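Local coordinates for protein nucleoside-triphosphatase THEP1 (Aquifex aeolicus, PDB 1YE8) that hydrolyses the nucleoside triphosphates ATP, GTP, CTP, TTP and UTP to diphosphates and phosphate, without kinase activity, at residues M1-T6 and N132-I137; R27-W32 and L88-R93; K55-S60 and V77-E82; K68-Y73 and G109-F114. All coordinates share one frame; numbering follows the deposited sequence.

Contact 1: M1-T6 and N132-I137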
# COMPACT_ATOMS: atom_id res chain seq x y z
N MSE A 1 10.18 11.43 -3.04
CA MSE A 1 8.87 11.55 -3.76
C MSE A 1 7.88 10.57 -3.12
O MSE A 1 8.17 9.38 -3.02
CB MSE A 1 9.09 11.25 -5.25
CG MSE A 1 7.84 11.15 -6.10
SE MSE A 1 7.05 12.88 -6.43
CE MSE A 1 8.56 13.85 -7.20
N LYS A 2 6.73 11.07 -2.67
CA LYS A 2 5.68 10.22 -2.08
C LYS A 2 4.46 10.33 -2.99
O LYS A 2 3.94 11.43 -3.17
CB LYS A 2 5.27 10.68 -0.67
CG LYS A 2 6.37 10.83 0.40
CD LYS A 2 6.93 9.48 0.80
CE LYS A 2 7.93 9.51 1.95
NZ LYS A 2 9.07 10.43 1.70
N ILE A 3 4.05 9.22 -3.58
CA ILE A 3 2.85 9.18 -4.42
C ILE A 3 1.75 8.50 -3.62
O ILE A 3 1.91 7.32 -3.24
CB ILE A 3 3.09 8.34 -5.72
CG1 ILE A 3 4.35 8.80 -6.48
CG2 ILE A 3 1.85 8.36 -6.61
CD1 ILE A 3 4.25 10.18 -7.07
N ILE A 4 0.66 9.23 -3.34
CA ILE A 4 -0.45 8.69 -2.57
C ILE A 4 -1.64 8.56 -3.51
O ILE A 4 -2.14 9.56 -4.04
CB ILE A 4 -0.80 9.61 -1.39
CG1 ILE A 4 0.42 9.80 -0.49
CG2 ILE A 4 -1.98 9.02 -0.60
CD1 ILE A 4 0.22 10.72 0.66
N ILE A 5 -2.10 7.33 -3.71
CA ILE A 5 -3.21 7.04 -4.61
C ILE A 5 -4.44 6.71 -3.78
O ILE A 5 -4.43 5.83 -2.92
CB ILE A 5 -2.87 5.85 -5.54
CG1 ILE A 5 -1.62 6.16 -6.38
CG2 ILE A 5 -4.08 5.50 -6.43
CD1 ILE A 5 -0.94 4.92 -6.94
N THR A 6 -5.52 7.44 -4.04
CA THR A 6 -6.77 7.22 -3.34
C THR A 6 -7.91 7.08 -4.35
O THR A 6 -7.69 7.26 -5.55
CB THR A 6 -6.97 8.35 -2.29
OG1 THR A 6 -8.04 8.01 -1.39
CG2 THR A 6 -7.34 9.73 -2.92
N ASN A 132 11.57 7.24 -1.42
CA ASN A 132 10.44 7.28 -2.34
C ASN A 132 9.42 6.20 -2.03
O ASN A 132 9.78 5.08 -1.65
CB ASN A 132 10.93 7.11 -3.78
CG ASN A 132 11.97 8.13 -4.16
OD1 ASN A 132 11.75 9.34 -4.02
ND2 ASN A 132 13.12 7.66 -4.64
N VAL A 133 8.14 6.56 -2.16
CA VAL A 133 7.04 5.64 -1.81
C VAL A 133 5.88 5.79 -2.76
O VAL A 133 5.53 6.91 -3.16
CB VAL A 133 6.50 5.89 -0.36
CG1 VAL A 133 5.47 4.83 0.03
CG2 VAL A 133 7.63 5.96 0.67
N VAL A 134 5.26 4.66 -3.12
CA VAL A 134 3.93 4.64 -3.73
C VAL A 134 3.01 3.91 -2.77
O VAL A 134 3.25 2.74 -2.44
CB VAL A 134 3.92 3.93 -5.10
CG1 VAL A 134 2.49 3.79 -5.64
CG2 VAL A 134 4.80 4.70 -6.08
N ALA A 135 1.97 4.60 -2.30
CA ALA A 135 1.06 4.01 -1.29
C ALA A 135 -0.37 4.32 -1.68
O ALA A 135 -0.64 5.31 -2.38
CB ALA A 135 1.35 4.53 0.10
N THR A 136 -1.30 3.48 -1.23
CA THR A 136 -2.71 3.74 -1.44
C THR A 136 -3.40 3.95 -0.10
O THR A 136 -3.00 3.37 0.94
CB THR A 136 -3.39 2.57 -2.16
OG1 THR A 136 -3.18 1.37 -1.41
CG2 THR A 136 -2.75 2.35 -3.53
N ILE A 137 -4.45 4.75 -0.13
CA ILE A 137 -5.33 4.95 1.02
C ILE A 137 -6.77 4.98 0.55
O ILE A 137 -7.05 5.37 -0.59
CB ILE A 137 -5.02 6.27 1.81
CG1 ILE A 137 -5.07 7.50 0.89
CG2 ILE A 137 -3.70 6.14 2.58
CD1 ILE A 137 -4.94 8.80 1.65
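Strands 2-6 and 132-136 run parallel, their axes 4.7 Å apart at the closest approach and inclined by 17°, and bonds such as I3 N to V133 O (2.8 Å) join them in alternation. At the M1 end the N132 side chain joins in: its OD1 accepts from M1 N at 2.8 Å, the donor lying in the carboxamide plane. An alanine here would probably leave M1 N without this acceptor and the chain terminus freer to move. On one face the bent K2 chain brings CD to within 3.6 Å of V133 CG2, while its NZ goes on to the carbonyls of D128 and V131. Further along that face, I4 CG2 meets I137 CD1 at 3.7 Å. The other face carries I3 beside V134, both pointing the same way, and I5, whose CD1 reaches V134 CG1 (3.8 Å); helix 13-24 packs against I5 and V134 here. T136, on this same face, hydrogen-bonds through OG1 to D106, a predicted ATP-binding residue. In these neighbouring inner strands of a RecA-like P-loop NTPase, aliphatic side chains fill both faces along the middle, and polar groups gather at the ends, N132 at one and T6 and T136 at the other, beside the probable nucleotide site.

Contact 2: R27-W32 and L88-R93; sequences RAIGFW and LERAYR
I29 and A91 meet methyl to methyl, I29 CG2 lying 3.6 Å from A91 CB. The CG2 branch stands anti to the backbone N (CG1 at chi1 -49°), and A91 CB also approaches I29 O at 3.5 Å. The same CG2 sits over the centre of one face of the R90 guanidinium, 4.3 Å above its plane, so this flat cation is laid across an aliphatic group while its nitrogens turn to salt bridges with E94 and E53. G30 is where the chain turns a corner, leaving strand 28-29 at the edge of the parallel sheet for strand 31-36 of the antiparallel one; helix 77-97 therefore packs across the junction of the two sheets in this variant of the RecA fold. At the phi and psi of G30 a side chain would jam against the preceding carbonyl O; G30 CA faces L88 CD2 at 4.2 Å. Beyond the corner, F31 and L88 cross at about a right angle. L88 CD1 comes to the edge of the ring, near its plane, 3.7 Å from F31 CE2, with CG almost as close. F118 of helix 116-126 touches both F31 and L88, and I105 of strand 102-105 packs on the same two side chains.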
# COMPACT_ATOMS: atom_id res chain seq x y z
N ARG A 27 13.45 -1.80 -8.93
CA ARG A 27 13.38 -0.61 -8.08
C ARG A 27 12.27 -0.72 -7.03
O ARG A 27 12.35 -0.07 -5.99
CB ARG A 27 13.11 0.64 -8.91
CG ARG A 27 14.27 1.05 -9.80
CD ARG A 27 13.87 2.13 -10.81
NE ARG A 27 13.61 3.39 -10.12
CZ ARG A 27 13.12 4.47 -10.71
NH1 ARG A 27 12.86 4.45 -12.01
NH2 ARG A 27 12.92 5.58 -10.01
N ALA A 28 11.24 -1.52 -7.31
CA ALA A 28 10.05 -1.57 -6.47
C ALA A 28 10.19 -2.65 -5.41
O ALA A 28 10.46 -3.80 -5.74
CB ALA A 28 8.82 -1.81 -7.32
N ILE A 29 10.00 -2.27 -4.13
CA ILE A 29 10.06 -3.25 -3.03
C ILE A 29 8.89 -2.98 -2.08
O ILE A 29 8.73 -1.85 -1.61
CB ILE A 29 11.40 -3.19 -2.24
CG1 ILE A 29 12.63 -3.21 -3.17
CG2 ILE A 29 11.45 -4.32 -1.23
CD1 ILE A 29 13.94 -2.71 -2.46
N GLY A 30 8.09 -4.00 -1.78
CA GLY A 30 6.97 -3.83 -0.87
C GLY A 30 5.88 -4.85 -1.12
O GLY A 30 6.16 -6.02 -1.38
N PHE A 31 4.63 -4.41 -1.05
CA PHE A 31 3.52 -5.33 -1.22
C PHE A 31 2.29 -4.64 -1.72
O PHE A 31 2.13 -3.40 -1.56
CB PHE A 31 3.23 -6.11 0.09
CG PHE A 31 2.60 -5.26 1.18
CD1 PHE A 31 1.24 -5.01 1.20
CD2 PHE A 31 3.39 -4.68 2.18
CE1 PHE A 31 0.66 -4.23 2.19
CE2 PHE A 31 2.82 -3.88 3.17
CZ PHE A 31 1.45 -3.67 3.17
N TRP A 32 1.38 -5.45 -2.25
CA TRP A 32 0.03 -5.01 -2.56
C TRP A 32 -0.98 -6.00 -2.03
O TRP A 32 -0.61 -7.04 -1.46
CB TRP A 32 -0.17 -4.72 -4.06
CG TRP A 32 0.05 -5.91 -4.97
CD1 TRP A 32 -0.88 -6.81 -5.40
CD2 TRP A 32 1.30 -6.33 -5.52
NE1 TRP A 32 -0.29 -7.76 -6.20
CE2 TRP A 32 1.05 -7.50 -6.29
CE3 TRP A 32 2.62 -5.84 -5.46
CZ2 TRP A 32 2.07 -8.17 -6.99
CZ3 TRP A 32 3.62 -6.52 -6.15
CH2 TRP A 32 3.33 -7.67 -6.91
N LEU A 88 8.65 -4.60 4.28
CA LEU A 88 8.75 -3.14 4.45
C LEU A 88 10.02 -2.73 5.17
O LEU A 88 10.59 -1.69 4.85
CB LEU A 88 7.51 -2.56 5.14
CG LEU A 88 6.22 -2.51 4.31
CD1 LEU A 88 5.18 -1.64 4.99
CD2 LEU A 88 6.43 -2.03 2.86
N GLU A 89 10.48 -3.53 6.14
CA GLU A 89 11.75 -3.20 6.81
C GLU A 89 12.90 -3.26 5.81
O GLU A 89 13.79 -2.40 5.80
CB GLU A 89 12.02 -4.14 7.99
CG GLU A 89 11.02 -4.00 9.13
CD GLU A 89 11.32 -2.89 10.13
OE1 GLU A 89 12.18 -2.03 9.86
OE2 GLU A 89 10.66 -2.86 11.20
N ARG A 90 12.89 -4.28 4.95
CA ARG A 90 13.87 -4.38 3.87
C ARG A 90 13.75 -3.20 2.90
O ARG A 90 14.76 -2.56 2.56
CB ARG A 90 13.70 -5.70 3.10
CG ARG A 90 14.56 -5.79 1.88
CD ARG A 90 14.36 -7.05 1.05
NE ARG A 90 14.85 -6.76 -0.28
CZ ARG A 90 14.52 -7.39 -1.37
NH1 ARG A 90 13.70 -8.45 -1.33
NH2 ARG A 90 15.03 -6.97 -2.52
N ALA A 91 12.52 -2.91 2.47
CA ALA A 91 12.30 -1.81 1.53
C ALA A 91 12.85 -0.49 2.08
O ALA A 91 13.51 0.24 1.36
CB ALA A 91 10.83 -1.67 1.20
N TYR A 92 12.61 -0.23 3.36
CA TYR A 92 13.06 1.01 4.01
C TYR A 92 14.59 1.04 4.10
O TYR A 92 15.20 2.07 3.75
CB TYR A 92 12.37 1.13 5.37
CG TYR A 92 12.57 2.46 6.07
CD1 TYR A 92 12.57 3.66 5.36
CD2 TYR A 92 12.72 2.51 7.46
CE1 TYR A 92 12.73 4.88 6.00
CE2 TYR A 92 12.88 3.73 8.10
CZ TYR A 92 12.89 4.90 7.37
OH TYR A 92 13.06 6.10 8.01
N ARG A 93 15.22 -0.06 4.52
CA ARG A 93 16.69 -0.07 4.55
C ARG A 93 17.26 0.20 3.16
O ARG A 93 18.20 0.99 3.00
CB ARG A 93 17.26 -1.40 5.03
CG ARG A 93 17.18 -1.63 6.52
CD ARG A 93 17.92 -2.89 6.96
NE ARG A 93 17.36 -4.08 6.31
CZ ARG A 93 16.39 -4.83 6.82
NH1 ARG A 93 15.85 -4.54 8.00
NH2 ARG A 93 15.94 -5.87 6.13

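Contact 3: K55-S60 and V77-E82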
# COMPACT_ATOMS: atom_id res chain seq x y z
N LYS A 55 5.71 -13.64 -2.44
CA LYS A 55 5.15 -14.30 -1.27
C LYS A 55 3.70 -13.85 -1.11
O LYS A 55 3.39 -12.68 -1.30
CB LYS A 55 5.96 -14.01 -0.01
CG LYS A 55 7.45 -14.35 -0.10
CD LYS A 55 7.73 -15.83 -0.26
CE LYS A 55 9.24 -16.04 -0.38
NZ LYS A 55 9.90 -16.04 0.94
N LYS A 56 2.82 -14.80 -0.78
CA LYS A 56 1.38 -14.55 -0.71
C LYS A 56 0.75 -15.16 0.54
O LYS A 56 1.13 -16.26 0.96
CB LYS A 56 0.66 -15.11 -1.94
CG LYS A 56 1.31 -14.77 -3.26
CD LYS A 56 0.63 -15.48 -4.42
CE LYS A 56 1.45 -15.28 -5.67
NZ LYS A 56 1.54 -13.86 -6.05
N LYS A 57 -0.22 -14.47 1.13
CA LYS A 57 -0.97 -15.02 2.26
C LYS A 57 -2.31 -14.33 2.42
O LYS A 57 -2.37 -13.09 2.39
CB LYS A 57 -0.18 -14.88 3.57
CG LYS A 57 -0.83 -15.66 4.72
CD LYS A 57 0.11 -15.80 5.91
CE LYS A 57 1.31 -16.65 5.59
NZ LYS A 57 0.93 -18.06 5.33
N ILE A 58 -3.37 -15.11 2.60
CA ILE A 58 -4.67 -14.55 2.96
C ILE A 58 -4.60 -14.08 4.40
O ILE A 58 -4.34 -14.87 5.32
CB ILE A 58 -5.82 -15.58 2.79
CG1 ILE A 58 -5.95 -15.97 1.31
CG2 ILE A 58 -7.14 -14.98 3.31
CD1 ILE A 58 -6.98 -17.09 1.04
N PHE A 59 -4.82 -12.79 4.62
CA PHE A 59 -4.81 -12.24 5.97
C PHE A 59 -6.16 -11.71 6.45
O PHE A 59 -6.31 -11.36 7.61
CB PHE A 59 -3.75 -11.14 6.11
CG PHE A 59 -4.08 -9.84 5.39
CD1 PHE A 59 -3.74 -9.66 4.06
CD2 PHE A 59 -4.70 -8.80 6.07
CE1 PHE A 59 -4.03 -8.46 3.38
CE2 PHE A 59 -5.01 -7.60 5.40
CZ PHE A 59 -4.67 -7.43 4.05
N SER A 60 -7.15 -11.66 5.56
CA SER A 60 -8.48 -11.21 5.94
C SER A 60 -9.47 -12.05 5.16
O SER A 60 -9.31 -12.23 3.96
CB SER A 60 -8.65 -9.74 5.59
OG SER A 60 -9.97 -9.30 5.85
N VAL A 77 -4.08 -10.37 12.12
CA VAL A 77 -2.99 -9.40 12.17
C VAL A 77 -1.64 -10.10 12.01
O VAL A 77 -0.74 -9.58 11.35
CB VAL A 77 -3.06 -8.58 13.47
CG1 VAL A 77 -1.76 -7.79 13.71
CG2 VAL A 77 -4.27 -7.68 13.45
N GLN A 78 -1.50 -11.27 12.63
CA GLN A 78 -0.26 -12.04 12.59
C GLN A 78 0.04 -12.52 11.16
O GLN A 78 1.18 -12.43 10.70
CB GLN A 78 -0.34 -13.22 13.58
CG GLN A 78 -0.26 -12.78 15.06
CD GLN A 78 -1.47 -11.95 15.54
OE1 GLN A 78 -1.29 -10.92 16.21
NE2 GLN A 78 -2.70 -12.38 15.19
N TYR A 79 -0.99 -12.98 10.43
CA TYR A 79 -0.78 -13.39 9.05
C TYR A 79 -0.34 -12.22 8.18
O TYR A 79 0.52 -12.37 7.33
CB TYR A 79 -2.06 -13.99 8.45
CG TYR A 79 -2.47 -15.35 8.99
CD1 TYR A 79 -1.69 -16.04 9.92
CD2 TYR A 79 -3.63 -15.95 8.52
CE1 TYR A 79 -2.08 -17.31 10.39
CE2 TYR A 79 -4.02 -17.21 8.97
CZ TYR A 79 -3.25 -17.87 9.90
OH TYR A 79 -3.68 -19.13 10.33
N PHE A 80 -0.96 -11.07 8.41
CA PHE A 80 -0.59 -9.87 7.67
C PHE A 80 0.86 -9.50 7.95
O PHE A 80 1.67 -9.29 7.04
CB PHE A 80 -1.53 -8.72 8.02
CG PHE A 80 -1.11 -7.40 7.43
CD1 PHE A 80 -1.25 -7.18 6.07
CD2 PHE A 80 -0.59 -6.39 8.23
CE1 PHE A 80 -0.84 -5.96 5.49
CE2 PHE A 80 -0.19 -5.17 7.68
CZ PHE A 80 -0.33 -4.96 6.30
N GLU A 81 1.21 -9.43 9.24
CA GLU A 81 2.54 -9.00 9.67
C GLU A 81 3.63 -9.93 9.19
O GLU A 81 4.73 -9.48 8.88
CB GLU A 81 2.60 -8.89 11.20
CG GLU A 81 1.85 -7.69 11.74
CD GLU A 81 1.83 -7.60 13.26
OE1 GLU A 81 2.17 -8.58 13.96
OE2 GLU A 81 1.42 -6.54 13.76
N GLU A 82 3.32 -11.23 9.11
CA GLU A 82 4.30 -12.23 8.70
C GLU A 82 4.96 -11.85 7.38
O GLU A 82 6.16 -12.07 7.20
CB GLU A 82 3.61 -13.59 8.57
CG GLU A 82 4.57 -14.76 8.39
CD GLU A 82 3.85 -16.09 8.29
OE1 GLU A 82 2.78 -16.23 8.91
OE2 GLU A 82 4.38 -16.99 7.59
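F59 and F80 form the dense, buried part of this contact, and K57, Y79 and E82 its looser outer part. The two phenylalanines lie side by side and point the same way, with F80 turning an edge toward the face of F59; the centroids are 4.9 Å apart and the planes meet at 50°. F80 CD1 stands over the centre of the F59 ring, 3.7 Å above its plane. Closer to the backbone, F59 CD2 touches F80 CB at 3.7 Å, and F59 CB rests against F80 N at 3.6 Å. The ring of F59 is brought here with CG between its own backbone N and carbonyl carbon (chi1 72°), at a classic beta bulge where F59 and S60 both face F47. F118 adds a further edge-to-face partner to F80. Toward solvent, the K57 chain runs across Y79 at about a right angle, its CD 3.8 Å from Y79 CB. Its bent end then passes E82, yet K57 NZ stays 4.3 Å from E82 OE2, too far for a salt bridge. Strand 56-61 of the antiparallel sheet and the first turns of helix 77-97 are thus joined chiefly by aromatic packing, whereas the charges on the solvent side probably add no more than a weak, long-range attraction.

Contact 4: K68-Y73 and G109-F114; sequences KLVGSY and GKMELF
A water joins L69 and K110, donating to L69 O at 2.7 Å and accepting from K110 NZ at 2.9 Å. Beside this bridge the carbonyl L69 O also lies at the edge of the F114 ring, 3.7 Å from CZ. One face of the ring is taken by K68: its CB stands over the centre, 3.6 Å above the plane, in a CH-pi contact. The lysine then bends at chi2 (-58°), and CD comes to rest at F114 CD1, also 3.6 Å away. V70 approaches the edge of the ring instead, through CG2, a methyl that also meets M111 CG (3.6 Å) and K110 CG. An alanine in place of F114 would probably leave the K68 methylenes without the ring they rest on and open a gap beside V70. Edge strand 69-70 of the antiparallel sheet, which a type II' turn from V70 to Y73 links to strand 73-75, is thereby set against the segment following strand 102-105, whose G109 is predicted to bind ATP. Within that segment, E112 OE1 accepts a weak bond from G109 N. With a water as the polar link across the contact, the attachment rests mainly on aliphatic and aromatic contacts at the surface.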
# COMPACT_ATOMS: atom_id res chain seq x y z
N LYS A 68 -10.77 -8.56 15.28
CA LYS A 68 -10.50 -7.45 14.37
C LYS A 68 -11.34 -7.67 13.12
O LYS A 68 -11.07 -8.57 12.32
CB LYS A 68 -9.00 -7.35 14.04
CG LYS A 68 -8.07 -7.44 15.26
CD LYS A 68 -8.37 -6.37 16.30
CE LYS A 68 -7.77 -6.75 17.66
NZ LYS A 68 -8.65 -6.41 18.82
N LEU A 69 -12.40 -6.87 13.00
CA LEU A 69 -13.39 -7.07 11.96
C LEU A 69 -13.55 -5.82 11.10
O LEU A 69 -13.56 -4.71 11.62
CB LEU A 69 -14.76 -7.39 12.58
CG LEU A 69 -14.88 -8.71 13.35
CD1 LEU A 69 -16.19 -8.75 14.16
CD2 LEU A 69 -14.78 -9.92 12.43
N VAL A 70 -13.67 -6.03 9.79
CA VAL A 70 -14.17 -4.99 8.88
C VAL A 70 -15.36 -5.62 8.17
O VAL A 70 -15.18 -6.46 7.28
CB VAL A 70 -13.08 -4.51 7.88
CG1 VAL A 70 -13.67 -3.49 6.89
CG2 VAL A 70 -11.87 -3.92 8.61
N GLY A 71 -16.56 -5.21 8.58
CA GLY A 71 -17.79 -5.87 8.16
C GLY A 71 -17.74 -7.36 8.50
O GLY A 71 -17.58 -7.74 9.66
N SER A 72 -17.88 -8.19 7.47
CA SER A 72 -17.88 -9.64 7.68
C SER A 72 -16.48 -10.25 7.57
O SER A 72 -16.33 -11.46 7.74
CB SER A 72 -18.81 -10.31 6.67
OG SER A 72 -18.32 -10.14 5.36
N TYR A 73 -15.47 -9.43 7.29
CA TYR A 73 -14.10 -9.93 7.14
C TYR A 73 -13.36 -9.95 8.47
O TYR A 73 -13.22 -8.91 9.10
CB TYR A 73 -13.32 -9.03 6.16
CG TYR A 73 -13.90 -9.03 4.77
CD1 TYR A 73 -13.57 -10.02 3.86
CD2 TYR A 73 -14.82 -8.06 4.39
CE1 TYR A 73 -14.13 -10.05 2.58
CE2 TYR A 73 -15.38 -8.07 3.12
CZ TYR A 73 -15.03 -9.07 2.22
OH TYR A 73 -15.58 -9.09 0.96
N GLY A 109 -4.92 0.81 4.80
CA GLY A 109 -6.36 0.76 4.97
C GLY A 109 -6.75 0.17 6.31
O GLY A 109 -5.90 -0.25 7.10
N LYS A 110 -8.06 0.16 6.57
CA LYS A 110 -8.57 -0.29 7.85
C LYS A 110 -8.09 -1.69 8.26
O LYS A 110 -7.72 -1.90 9.41
CB LYS A 110 -10.10 -0.22 7.87
CG LYS A 110 -10.67 -0.41 9.27
CD LYS A 110 -10.63 0.90 10.04
CE LYS A 110 -11.39 0.80 11.35
NZ LYS A 110 -10.82 -0.28 12.22
N MSE A 111 -8.10 -2.64 7.32
CA MSE A 111 -7.69 -4.00 7.65
C MSE A 111 -6.23 -4.08 8.05
O MSE A 111 -5.88 -4.72 9.05
CB MSE A 111 -7.98 -4.94 6.50
CG MSE A 111 -9.44 -4.99 6.18
SE MSE A 111 -9.82 -6.14 4.70
CE MSE A 111 -8.40 -5.64 3.49
N GLU A 112 -5.38 -3.35 7.34
CA GLU A 112 -3.95 -3.37 7.62
C GLU A 112 -3.61 -2.62 8.91
O GLU A 112 -2.68 -3.00 9.63
CB GLU A 112 -3.19 -2.76 6.43
CG GLU A 112 -3.36 -3.56 5.15
CD GLU A 112 -4.57 -3.19 4.30
OE1 GLU A 112 -5.42 -2.34 4.67
OE2 GLU A 112 -4.67 -3.76 3.19
N LEU A 113 -4.37 -1.57 9.20
CA LEU A 113 -4.07 -0.67 10.31
C LEU A 113 -4.38 -1.27 11.68
O LEU A 113 -4.05 -0.66 12.69
CB LEU A 113 -4.74 0.70 10.10
CG LEU A 113 -4.08 1.52 8.97
CD1 LEU A 113 -4.96 2.69 8.58
CD2 LEU A 113 -2.70 2.02 9.35
N PHE A 114 -4.97 -2.47 11.73
CA PHE A 114 -5.08 -3.19 13.00
C PHE A 114 -3.71 -3.58 13.54
O PHE A 114 -3.58 -3.86 14.73
CB PHE A 114 -5.93 -4.44 12.84
CG PHE A 114 -7.41 -4.19 12.80
CD1 PHE A 114 -8.08 -3.68 13.91
CD2 PHE A 114 -8.14 -4.50 11.67
CE1 PHE A 114 -9.48 -3.47 13.86
CE2 PHE A 114 -9.52 -4.30 11.62
CZ PHE A 114 -10.18 -3.78 12.71
O HOH W 1 -13.01 -2.05 11.53

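In the fold
Contact 1 belongs to the parallel sheet and contacts 3 and 4 to the antiparallel one, while contact 2 lies where the chain passes between them. Helix 77-97 serves both contacts 2 and 3, which meet at F31 CZ and F80 CZ, 3.8 Å apart. Contacts 3 and 4, with centres about 13 Å apart, also touch: F80 CE1 packs on E112 CG at 3.5 Å and V77 CG2 on F114 CB at 3.7 Å. Contact 1 reaches nearest the bound magnesium ion, about 6 Å from the T136 side chain; the side chain of M111 in contact 4 is about 8 Å from the magnesium ion, those of F31 and F59 about 10 Å. The T136 side chain also lies about 4 Å from that of K13, in the inferred ATP-binding P-loop.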